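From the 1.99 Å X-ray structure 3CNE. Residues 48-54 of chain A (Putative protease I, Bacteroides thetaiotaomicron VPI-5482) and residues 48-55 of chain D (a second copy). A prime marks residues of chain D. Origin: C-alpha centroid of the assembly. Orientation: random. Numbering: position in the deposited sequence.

Chain A, residues 48-54: GMVLIVD
Chain D (48-55) GMVLIVDD

At the apolar centre, Leu51 CD2 meets Leu51′ CD1 at 3.8 Å; the two copies solve this packing differently, Leu51 as m,t (-57°, 175°; phi/psi -112/139), Leu51′ as t,p (169°, 59°; -133/126), so buried leucines put apolar branches against each other. Their strands, residues 50-52 in each chain, pair antiparallel (158° between N-to-C directions, axes 4.9 Å apart at closest), the stretches burying 559 Å² in all. Leu51 and Leu51′ form a non-hydrogen-bonded pair (CA-CA 4.8 Å); Val50 pairs with Ile52′ (CA-CA 5.1 Å) and Ile52 lies beside Val50′ (CA-CA 5.2 Å). Selenomethionines flank the leucines. Met49 (-81/163; m, m, chi3 105°) sets CB 3.9 Å from Leu51′ CD1, and its length carries SE to 4.0 Å from Val53′ CG1; that of Met49′ (-78/139; t, t, m) carries SE to 4.1 Å from Leu51 CD1 and 4.0 Å from Val53 CG1. Val53 and Val53′ (m, psi -168°) point away overall but offer CG1 to selenium. The other face carries beta-branched residues, which suit extended backbone (phi -71° to -114°, psi 113° to 129°): Val50 CB lies 4.0 Å from Ile52′ CB, Ile52 CB 3.9 Å from Val50′ CB. Val50 and Val50′ are t (171°, 176°), both isoleucines m,t, and Ile52 CD1 approaches Ile52′ CD1 to 4.2 Å.

Backbone hydrogen bonds fix the register: Ile52′ N to Val50 O (2.9 Å), Val50 N to Ile52′ O (3.3 Å) and Ile52 N to Val50′ O (3.0 Å), all nearly straight. At the remaining corner, a water donates to Ile52 O (2.6 Å) and accepts from Val50′ N (3.0 Å). Another donates to Gly48 O (3.2 Å) and Asp54′ OD1 (3.3 Å) at the polar edge, where Asp54′ is m (-65°). Gly48 and Gly48′ have phi near 95°, psi 13° and 4°; a CB there would jam against the preceding carbonyl.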

# COMPACT_ATOMS: atom_id res chain seq x y z
N GLY A 48 10.42 2.70 -3.60
CA GLY A 48 11.76 2.82 -3.02
C GLY A 48 11.79 2.75 -1.51
O GLY A 48 12.82 3.09 -0.89
N MSE A 49 10.69 2.33 -0.88
CA MSE A 49 10.71 2.12 0.57
C MSE A 49 11.35 0.75 0.82
O MSE A 49 11.40 -0.06 -0.06
CB MSE A 49 9.30 2.19 1.21
CG MSE A 49 8.55 3.50 1.02
SE MSE A 49 9.58 5.05 1.77
CE MSE A 49 10.14 5.75 -0.00
N VAL A 50 11.78 0.51 2.04
CA VAL A 50 12.29 -0.79 2.44
C VAL A 50 11.29 -1.47 3.36
O VAL A 50 10.82 -0.87 4.33
CB VAL A 50 13.67 -0.62 3.12
CG1 VAL A 50 14.15 -1.93 3.76
CG2 VAL A 50 14.69 -0.11 2.12
N LEU A 51 10.94 -2.73 3.02
CA LEU A 51 10.15 -3.59 3.89
C LEU A 51 11.01 -4.74 4.38
O LEU A 51 11.80 -5.31 3.64
CB LEU A 51 8.94 -4.17 3.15
CG LEU A 51 7.94 -3.19 2.50
CD1 LEU A 51 6.92 -4.00 1.74
CD2 LEU A 51 7.25 -2.36 3.57
N ILE A 52 10.86 -5.08 5.66
CA ILE A 52 11.42 -6.33 6.18
C ILE A 52 10.23 -7.25 6.42
O ILE A 52 9.38 -6.98 7.26
CB ILE A 52 12.28 -6.10 7.43
CG1 ILE A 52 13.32 -4.98 7.14
CG2 ILE A 52 12.98 -7.43 7.85
CD1 ILE A 52 14.38 -4.76 8.27
N VAL A 53 10.15 -8.31 5.64
CA VAL A 53 8.99 -9.22 5.69
C VAL A 53 9.32 -10.38 6.66
O VAL A 53 10.28 -10.27 7.41
CB VAL A 53 8.54 -9.66 4.29
CG1 VAL A 53 8.21 -8.44 3.40
CG2 VAL A 53 9.61 -10.57 3.60
N ASP A 54 8.50 -11.44 6.66
CA ASP A 54 8.61 -12.47 7.70
C ASP A 54 9.70 -13.49 7.42
O ASP A 54 10.28 -14.06 8.35
CB ASP A 54 7.27 -13.19 7.90
CG ASP A 54 6.15 -12.22 8.37
OD1 ASP A 54 6.43 -11.38 9.25
OD2 ASP A 54 5.02 -12.30 7.83
N GLY D 48 1.79 -4.60 11.39
CA GLY D 48 2.99 -5.12 12.07
C GLY D 48 4.23 -5.29 11.21
O GLY D 48 5.25 -5.81 11.69
N MSE D 49 4.18 -4.89 9.95
CA MSE D 49 5.37 -5.00 9.12
C MSE D 49 6.42 -3.91 9.38
O MSE D 49 6.08 -2.75 9.53
CB MSE D 49 5.00 -4.94 7.67
CG MSE D 49 6.21 -5.15 6.82
SE MSE D 49 5.66 -5.86 5.15
CE MSE D 49 5.10 -7.63 5.84
N VAL D 50 7.69 -4.30 9.40
CA VAL D 50 8.79 -3.33 9.47
C VAL D 50 8.94 -2.56 8.16
O VAL D 50 9.06 -3.14 7.09
CB VAL D 50 10.12 -4.02 9.87
CG1 VAL D 50 11.26 -3.02 9.84
CG2 VAL D 50 9.98 -4.62 11.29
N LEU D 51 8.95 -1.23 8.29
CA LEU D 51 8.96 -0.31 7.19
C LEU D 51 10.05 0.75 7.49
O LEU D 51 10.06 1.35 8.56
CB LEU D 51 7.59 0.38 7.08
CG LEU D 51 7.48 1.57 6.14
CD1 LEU D 51 7.83 1.20 4.68
CD2 LEU D 51 6.08 2.17 6.21
N ILE D 52 10.98 0.93 6.57
CA ILE D 52 12.02 1.91 6.75
C ILE D 52 11.84 2.99 5.69
O ILE D 52 11.90 2.71 4.49
CB ILE D 52 13.43 1.28 6.65
CG1 ILE D 52 13.52 0.06 7.60
CG2 ILE D 52 14.52 2.34 6.98
CD1 ILE D 52 14.92 -0.65 7.63
N VAL D 53 11.62 4.23 6.16
CA VAL D 53 11.38 5.34 5.24
C VAL D 53 12.67 6.19 5.08
O VAL D 53 13.74 5.75 5.48
CB VAL D 53 10.11 6.15 5.67
CG1 VAL D 53 8.90 5.21 5.71
CG2 VAL D 53 10.30 6.77 7.04
N ASP D 54 12.56 7.38 4.48
CA ASP D 54 13.73 8.13 4.05
C ASP D 54 14.46 8.80 5.20
O ASP D 54 15.70 8.87 5.19
CB ASP D 54 13.35 9.19 2.99
CG ASP D 54 12.84 8.57 1.71
OD1 ASP D 54 13.51 7.64 1.23
OD2 ASP D 54 11.79 8.99 1.18
N ASP D 55 13.70 9.33 6.16
CA ASP D 55 14.25 10.26 7.14
C ASP D 55 13.24 10.39 8.27
O ASP D 55 12.18 9.71 8.25
CB ASP D 55 14.46 11.62 6.46
CG ASP D 55 15.53 12.47 7.13
OD1 ASP D 55 15.97 12.18 8.28
OD2 ASP D 55 15.91 13.45 6.49
O HOH W 1 14.20 4.49 1.68
O HOH W 2 8.10 -7.22 9.50